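Local coordinates for protein phytase (Citrobacter braakii, PDB 3ZHC) that belongs to the histidine phosphatase superfamily (branch 2), with a central mixed beta-sheet flanked by helices, at residues E31-V36 against K91-N96; Q82-W87 against E353-K358. The protein carries 2 engineered substitutions. All blocks are in the same frame, centred on the assembly; numbering follows the deposited sequence.

How the contacts relate
Contacts 1 and 2 are two stations along one interface, where helix 71-90 and the loop that follows it lie on one face of the central mixed sheet; their centres are about 7 Å apart. Strands 28-38 and 353-361, which carry residues 31-36 and 353-358, are antiparallel neighbours in that sheet. Probable backbone hydrogen bonds join them, Lys358 N to Arg32 O at 2.7 Å and Phe356 N to Val34 O at 2.8 Å. Side chains also pack between the strands, with Val33 CG1 3.7 Å from Val355 CG1. Contact 1 uses the loop at residues 91-96, whereas contact 2 uses the helix itself. Along the sequence the four segments alternate.

Contact 1. Residues E31-V36 against K91-N96; sequences ERVVIV and KGLLNN
The CA atoms of Glu31 and Leu93 are the nearest pair across the segments, 6.0 Å apart; there strand 31-36 meets the irregular segment 91-96, which leaves helix 71-90 through a Schellman motif at Gly92. The positive phi of Gly92 (82°) turns the chain, and Leu93 follows with its side chain directed at the strand. Its CG stands anti to the backbone N (chi1 -176°), and the two methyl branches part company on different targets. CD1 comes up against the backbone, 3.3 Å from Glu31 O and 3.7 Å from Arg32 N. CD2 meets Val33 CG2 at 3.5 Å, the two side chains crossing at about a right angle, so the apolar contact is branch against branch.

Glu31 and Arg32 form a classic beta bulge, both facing Lys358 on the antiparallel neighbour strand 353-361, and CD1 thus rests on the peptide inside that bulge. The side chains of both bulge residues start away from the loop. The Arg32 guanidinium is held by Ala299 O, through NH1, and by Thr302 O, through NH2. Val33 is the one that starts toward the loop. Phe88 of helix 71-90 touches both Val33 and Leu93, so the aliphatic pair continues into the helix packing. About 128 Å² is buried in total, and Leu93 supplies 77 Å² of it.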
loop_
_atom_site.group_PDB
_atom_site.type_symbol
_atom_site.label_atom_id
_atom_site.label_comp_id
_atom_site.label_asym_id
_atom_site.label_seq_id
_atom_site.Cartn_x
_atom_site.Cartn_y
_atom_site.Cartn_z
ATOM N N GLU B 31 -16.535 -28.392 -5.051
ATOM C CA GLU B 31 -16.918 -29.218 -6.221
ATOM C C GLU B 31 -16.061 -29.009 -7.474
ATOM O O GLU B 31 -15.836 -29.962 -8.209
ATOM C CB GLU B 31 -18.411 -29.009 -6.550
ATOM C CG GLU B 31 -19.363 -29.798 -5.601
ATOM C CD GLU B 31 -20.819 -29.834 -6.089
ATOM O OE1 GLU B 31 -21.293 -28.837 -6.713
ATOM O OE2 GLU B 31 -21.494 -30.869 -5.839
ATOM N N ARG B 32 -15.604 -27.768 -7.712
ATOM C CA ARG B 32 -14.793 -27.421 -8.899
ATOM C C ARG B 32 -13.817 -26.282 -8.631
ATOM O O ARG B 32 -14.099 -25.405 -7.821
ATOM C CB ARG B 32 -15.679 -26.987 -10.068
ATOM C CG ARG B 32 -16.752 -27.938 -10.460
ATOM C CD ARG B 32 -17.488 -27.443 -11.639
ATOM N NE ARG B 32 -18.624 -28.297 -11.982
ATOM C CZ ARG B 32 -19.462 -28.076 -13.003
ATOM N NH1 ARG B 32 -19.305 -27.015 -13.813
ATOM N NH2 ARG B 32 -20.473 -28.925 -13.225
ATOM N N VAL B 33 -12.670 -26.310 -9.320
ATOM C CA VAL B 33 -11.670 -25.240 -9.240
ATOM C C VAL B 33 -11.127 -24.892 -10.629
ATOM O O VAL B 33 -10.908 -25.761 -11.457
ATOM C CB VAL B 33 -10.478 -25.590 -8.269
ATOM C CG1 VAL B 33 -9.392 -24.472 -8.261
ATOM C CG2 VAL B 33 -10.979 -25.832 -6.851
ATOM N N VAL B 34 -10.938 -23.605 -10.868
ATOM C CA VAL B 34 -10.242 -23.129 -12.048
ATOM C C VAL B 34 -9.092 -22.309 -11.525
ATOM O O VAL B 34 -9.291 -21.458 -10.677
ATOM C CB VAL B 34 -11.116 -22.290 -12.979
ATOM C CG1 VAL B 34 -10.295 -21.812 -14.207
ATOM C CG2 VAL B 34 -12.314 -23.077 -13.442
ATOM N N ILE B 35 -7.884 -22.591 -12.027
ATOM C CA ILE B 35 -6.684 -21.849 -11.685
ATOM C C ILE B 35 -6.162 -21.192 -12.936
ATOM O O ILE B 35 -5.961 -21.875 -13.941
ATOM C CB ILE B 35 -5.581 -22.764 -11.096
ATOM C CG1 ILE B 35 -6.040 -23.390 -9.780
ATOM C CG2 ILE B 35 -4.256 -21.973 -10.874
ATOM C CD1 ILE B 35 -5.032 -24.423 -9.169
ATOM N N VAL B 36 -5.965 -19.865 -12.888
ATOM C CA VAL B 36 -5.250 -19.142 -13.934
ATOM C C VAL B 36 -3.893 -18.824 -13.301
ATOM O O VAL B 36 -3.810 -18.017 -12.361
ATOM C CB VAL B 36 -5.942 -17.866 -14.378
ATOM C CG1 VAL B 36 -5.114 -17.178 -15.437
ATOM C CG2 VAL B 36 -7.308 -18.167 -14.917
ATOM N N LYS B 91 -9.980 -31.369 1.137
ATOM C CA LYS B 91 -11.349 -30.856 0.951
ATOM C C LYS B 91 -12.238 -31.816 0.140
ATOM O O LYS B 91 -13.409 -31.525 -0.059
ATOM C CB LYS B 91 -11.328 -29.476 0.260
ATOM C CG LYS B 91 -10.462 -28.404 0.943
ATOM C CD LYS B 91 -10.913 -28.079 2.331
ATOM C CE LYS B 91 -9.991 -27.062 2.973
ATOM N NZ LYS B 91 -10.272 -26.931 4.417
ATOM N N GLY B 92 -11.683 -32.945 -0.322
ATOM C CA GLY B 92 -12.437 -33.944 -1.093
ATOM C C GLY B 92 -12.626 -33.685 -2.587
ATOM O O GLY B 92 -13.359 -34.427 -3.241
ATOM N N LEU B 93 -11.975 -32.641 -3.136
ATOM C CA LEU B 93 -12.085 -32.317 -4.581
ATOM C C LEU B 93 -11.498 -33.431 -5.435
ATOM O O LEU B 93 -12.093 -33.830 -6.437
ATOM C CB LEU B 93 -11.381 -30.993 -4.895
ATOM C CG LEU B 93 -11.471 -30.466 -6.336
ATOM C CD1 LEU B 93 -12.895 -30.059 -6.652
ATOM C CD2 LEU B 93 -10.530 -29.307 -6.543
ATOM N N LEU B 94 -10.322 -33.912 -5.026
ATOM C CA LEU B 94 -9.644 -35.048 -5.643
ATOM C C LEU B 94 -9.606 -36.157 -4.602
ATOM O O LEU B 94 -9.333 -35.885 -3.425
ATOM C CB LEU B 94 -8.219 -34.664 -6.064
ATOM C CG LEU B 94 -8.076 -33.468 -7.021
ATOM C CD1 LEU B 94 -6.618 -33.076 -7.180
ATOM C CD2 LEU B 94 -8.704 -33.768 -8.375
ATOM N N ASN B 95 -9.880 -37.403 -5.017
ATOM C CA ASN B 95 -9.843 -38.562 -4.083
ATOM C C ASN B 95 -8.414 -38.848 -3.618
ATOM O O ASN B 95 -7.464 -38.595 -4.362
ATOM C CB ASN B 95 -10.482 -39.825 -4.708
ATOM C CG ASN B 95 -12.023 -39.712 -4.844
ATOM O OD1 ASN B 95 -12.566 -38.650 -5.210
ATOM N ND2 ASN B 95 -12.719 -40.806 -4.551
ATOM N N ASN B 96 -8.267 -39.361 -2.385
ATOM C CA ASN B 96 -6.937 -39.658 -1.807
ATOM C C ASN B 96 -6.422 -40.990 -2.381
ATOM O O ASN B 96 -6.445 -42.047 -1.721
ATOM C CB ASN B 96 -6.978 -39.645 -0.252
ATOM C CG ASN B 96 -5.576 -39.432 0.396
ATOM O OD1 ASN B 96 -4.534 -39.469 -0.281
ATOM N ND2 ASN B 96 -5.566 -39.205 1.717
#

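Contact 2. Residues Q82-W87 against E353-K358; sequences QYQRLW and ELVFEK
Helix 82-87 and strand 353-358 run in nearly the same direction, their N-to-C axes 18° apart and 13.4 Å distant at closest approach, with Gln84 CA 10.7 Å from Val355 CA. Long side chains therefore bridge the gap, at two points.

At the first, Gln84 NE2 donates to Glu353 OE1 (2.9 Å, N-H...O angle 157°). The oxygen is met nearly along its C-O axis and lies close to the amide plane of Gln84; amide and carboxylate are themselves nearly coplanar. Gln84 reaches this position by a bend at chi2 (-69°), whereas Glu353 is extended beyond CG, and the two chains run alongside with opposite senses. The same Gln84 NE2 lies 4.0 Å from Val355 CG2.

At the second, Trp87 from the helix and Glu357 from the strand reach out to meet each other. Glu357 OE2 sits obliquely to the indole, 3.2 Å from Trp87 CH2, with ring and carboxylate planes inclined to each other. The carboxylate has other partners: OE1 accepts a hydrogen bond from Trp359 NE1, and OE2 forms a salt bridge with Lys395, which also makes a cation-pi contact with Trp87.

These bridges belong to the helix-on-sheet layer of the fold: Glu353, Val355 and Glu357, alternate residues of the strand, all face helix 71-90, while Leu354 and Phe356 pack on helix 325-335.

Chemically, two buried carboxylates are accommodated differently: the amide of Gln84 supplies a neutral donor to Glu353, while the positive charge of Lys395, which contacts both the carboxylate and the indole, would be expected to favour an ionised Glu357 beside the aromatic ring.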
loop_
_atom_site.group_PDB
_atom_site.type_symbol
_atom_site.label_atom_id
_atom_site.label_comp_id
_atom_site.label_asym_id
_atom_site.label_seq_id
_atom_site.Cartn_x
_atom_site.Cartn_y
_atom_site.Cartn_z
ATOM N N GLN B 82 2.151 -29.604 -5.601
ATOM C CA GLN B 82 2.205 -30.484 -4.426
ATOM C C GLN B 82 1.298 -29.958 -3.322
ATOM O O GLN B 82 0.490 -30.714 -2.782
ATOM C CB GLN B 82 3.683 -30.634 -3.961
ATOM C CG GLN B 82 3.935 -31.229 -2.579
ATOM C CD GLN B 82 5.439 -31.419 -2.327
ATOM O OE1 GLN B 82 6.079 -32.280 -2.962
ATOM N NE2 GLN B 82 6.016 -30.609 -1.390
ATOM N N TYR B 83 1.431 -28.664 -2.990
ATOM C CA TYR B 83 0.548 -28.018 -1.977
ATOM C C TYR B 83 -0.923 -28.128 -2.387
ATOM O O TYR B 83 -1.769 -28.479 -1.558
ATOM C CB TYR B 83 0.930 -26.546 -1.734
ATOM C CG TYR B 83 -0.123 -25.724 -0.987
ATOM C CD1 TYR B 83 -0.236 -25.789 0.404
ATOM C CD2 TYR B 83 -1.010 -24.874 -1.684
ATOM C CE1 TYR B 83 -1.214 -25.029 1.101
ATOM C CE2 TYR B 83 -1.986 -24.115 -0.995
ATOM C CZ TYR B 83 -2.074 -24.207 0.401
ATOM O OH TYR B 83 -3.019 -23.469 1.081
ATOM N N GLN B 84 -1.213 -27.828 -3.661
ATOM C CA GLN B 84 -2.595 -27.886 -4.168
ATOM C C GLN B 84 -3.165 -29.320 -4.165
ATOM O O GLN B 84 -4.357 -29.494 -3.894
ATOM C CB GLN B 84 -2.722 -27.236 -5.569
ATOM C CG GLN B 84 -2.475 -25.672 -5.627
ATOM C CD GLN B 84 -3.562 -24.819 -4.950
ATOM O OE1 GLN B 84 -4.110 -25.177 -3.914
ATOM N NE2 GLN B 84 -3.852 -23.678 -5.540
ATOM N N ARG B 85 -2.321 -30.328 -4.458
ATOM C CA ARG B 85 -2.725 -31.753 -4.348
ATOM C C ARG B 85 -3.219 -32.057 -2.926
ATOM O O ARG B 85 -4.301 -32.589 -2.750
ATOM C CB ARG B 85 -1.561 -32.692 -4.698
ATOM C CG ARG B 85 -1.871 -34.223 -4.601
ATOM C CD ARG B 85 -0.572 -35.057 -4.492
ATOM N NE ARG B 85 -0.863 -36.473 -4.220
ATOM C CZ ARG B 85 -1.229 -37.395 -5.140
ATOM N NH1 ARG B 85 -1.369 -37.079 -6.452
ATOM N NH2 ARG B 85 -1.467 -38.661 -4.748
ATOM N N LEU B 86 -2.395 -31.702 -1.932
ATOM C CA LEU B 86 -2.714 -31.920 -0.501
ATOM C C LEU B 86 -3.950 -31.145 -0.064
ATOM O O LEU B 86 -4.802 -31.683 0.649
ATOM C CB LEU B 86 -1.519 -31.540 0.392
ATOM C CG LEU B 86 -0.246 -32.396 0.222
ATOM C CD1 LEU B 86 0.973 -31.706 0.788
ATOM C CD2 LEU B 86 -0.440 -33.811 0.851
ATOM N N TRP B 87 -4.050 -29.885 -0.498
ATOM C CA TRP B 87 -5.181 -29.032 -0.122
ATOM C C TRP B 87 -6.489 -29.501 -0.788
ATOM O O TRP B 87 -7.502 -29.630 -0.109
ATOM C CB TRP B 87 -4.905 -27.553 -0.433
ATOM C CG TRP B 87 -5.883 -26.672 0.224
ATOM C CD1 TRP B 87 -5.912 -26.319 1.557
ATOM C CD2 TRP B 87 -6.989 -26.030 -0.385
ATOM N NE1 TRP B 87 -6.972 -25.493 1.801
ATOM C CE2 TRP B 87 -7.655 -25.296 0.627
ATOM C CE3 TRP B 87 -7.490 -25.996 -1.689
ATOM C CZ2 TRP B 87 -8.796 -24.535 0.372
ATOM C CZ3 TRP B 87 -8.632 -25.236 -1.950
ATOM C CH2 TRP B 87 -9.272 -24.516 -0.922
ATOM N N GLU B 353 -1.081 -17.746 -8.650
ATOM C CA GLU B 353 -2.324 -18.369 -9.091
ATOM C C GLU B 353 -3.520 -17.610 -8.634
ATOM O O GLU B 353 -3.649 -17.329 -7.459
ATOM C CB GLU B 353 -2.412 -19.775 -8.529
ATOM C CG GLU B 353 -1.377 -20.707 -9.057
ATOM C CD GLU B 353 -1.439 -22.099 -8.425
ATOM O OE1 GLU B 353 -2.306 -22.333 -7.542
ATOM O OE2 GLU B 353 -0.617 -22.954 -8.814
ATOM N N LEU B 354 -4.400 -17.282 -9.587
ATOM C CA LEU B 354 -5.687 -16.704 -9.308
ATOM C C LEU B 354 -6.589 -17.947 -9.295
ATOM O O LEU B 354 -6.714 -18.647 -10.308
ATOM C CB LEU B 354 -6.048 -15.693 -10.365
ATOM C CG LEU B 354 -7.240 -14.761 -10.165
ATOM C CD1 LEU B 354 -7.236 -14.059 -8.786
ATOM C CD2 LEU B 354 -7.286 -13.719 -11.300
ATOM N N VAL B 355 -7.196 -18.230 -8.139
ATOM C CA VAL B 355 -7.959 -19.474 -7.925
ATOM C C VAL B 355 -9.452 -19.181 -7.775
ATOM O O VAL B 355 -9.841 -18.432 -6.897
ATOM C CB VAL B 355 -7.427 -20.230 -6.670
ATOM C CG1 VAL B 355 -8.191 -21.516 -6.439
ATOM C CG2 VAL B 355 -5.940 -20.521 -6.822
ATOM N N PHE B 356 -10.262 -19.784 -8.647
ATOM C CA PHE B 356 -11.715 -19.664 -8.631
ATOM C C PHE B 356 -12.261 -21.012 -8.146
ATOM O O PHE B 356 -12.138 -22.014 -8.848
ATOM C CB PHE B 356 -12.247 -19.321 -10.020
ATOM C CG PHE B 356 -11.706 -18.027 -10.578
ATOM C CD1 PHE B 356 -10.490 -18.003 -11.283
ATOM C CD2 PHE B 356 -12.402 -16.830 -10.408
ATOM C CE1 PHE B 356 -9.975 -16.781 -11.812
ATOM C CE2 PHE B 356 -11.899 -15.614 -10.932
ATOM C CZ PHE B 356 -10.681 -15.599 -11.631
ATOM N N GLU B 357 -12.851 -21.017 -6.945
ATOM C CA GLU B 357 -13.379 -22.221 -6.292
ATOM C C GLU B 357 -14.899 -22.231 -6.278
ATOM O O GLU B 357 -15.496 -21.261 -5.885
ATOM C CB GLU B 357 -12.891 -22.277 -4.849
ATOM C CG GLU B 357 -11.393 -22.498 -4.682
ATOM C CD GLU B 357 -10.900 -22.201 -3.273
ATOM O OE1 GLU B 357 -11.726 -22.024 -2.351
ATOM O OE2 GLU B 357 -9.671 -22.141 -3.083
ATOM N N LYS B 358 -15.504 -23.345 -6.715
ATOM C CA LYS B 358 -16.964 -23.546 -6.664
ATOM C C LYS B 358 -17.290 -24.398 -5.433
ATOM O O LYS B 358 -16.929 -25.581 -5.378
ATOM C CB LYS B 358 -17.488 -24.216 -7.922
ATOM C CG LYS B 358 -19.029 -24.330 -7.990
ATOM C CD LYS B 358 -19.441 -24.943 -9.291
ATOM C CE LYS B 358 -20.903 -25.152 -9.378
ATOM N NZ LYS B 358 -21.262 -25.961 -10.605
#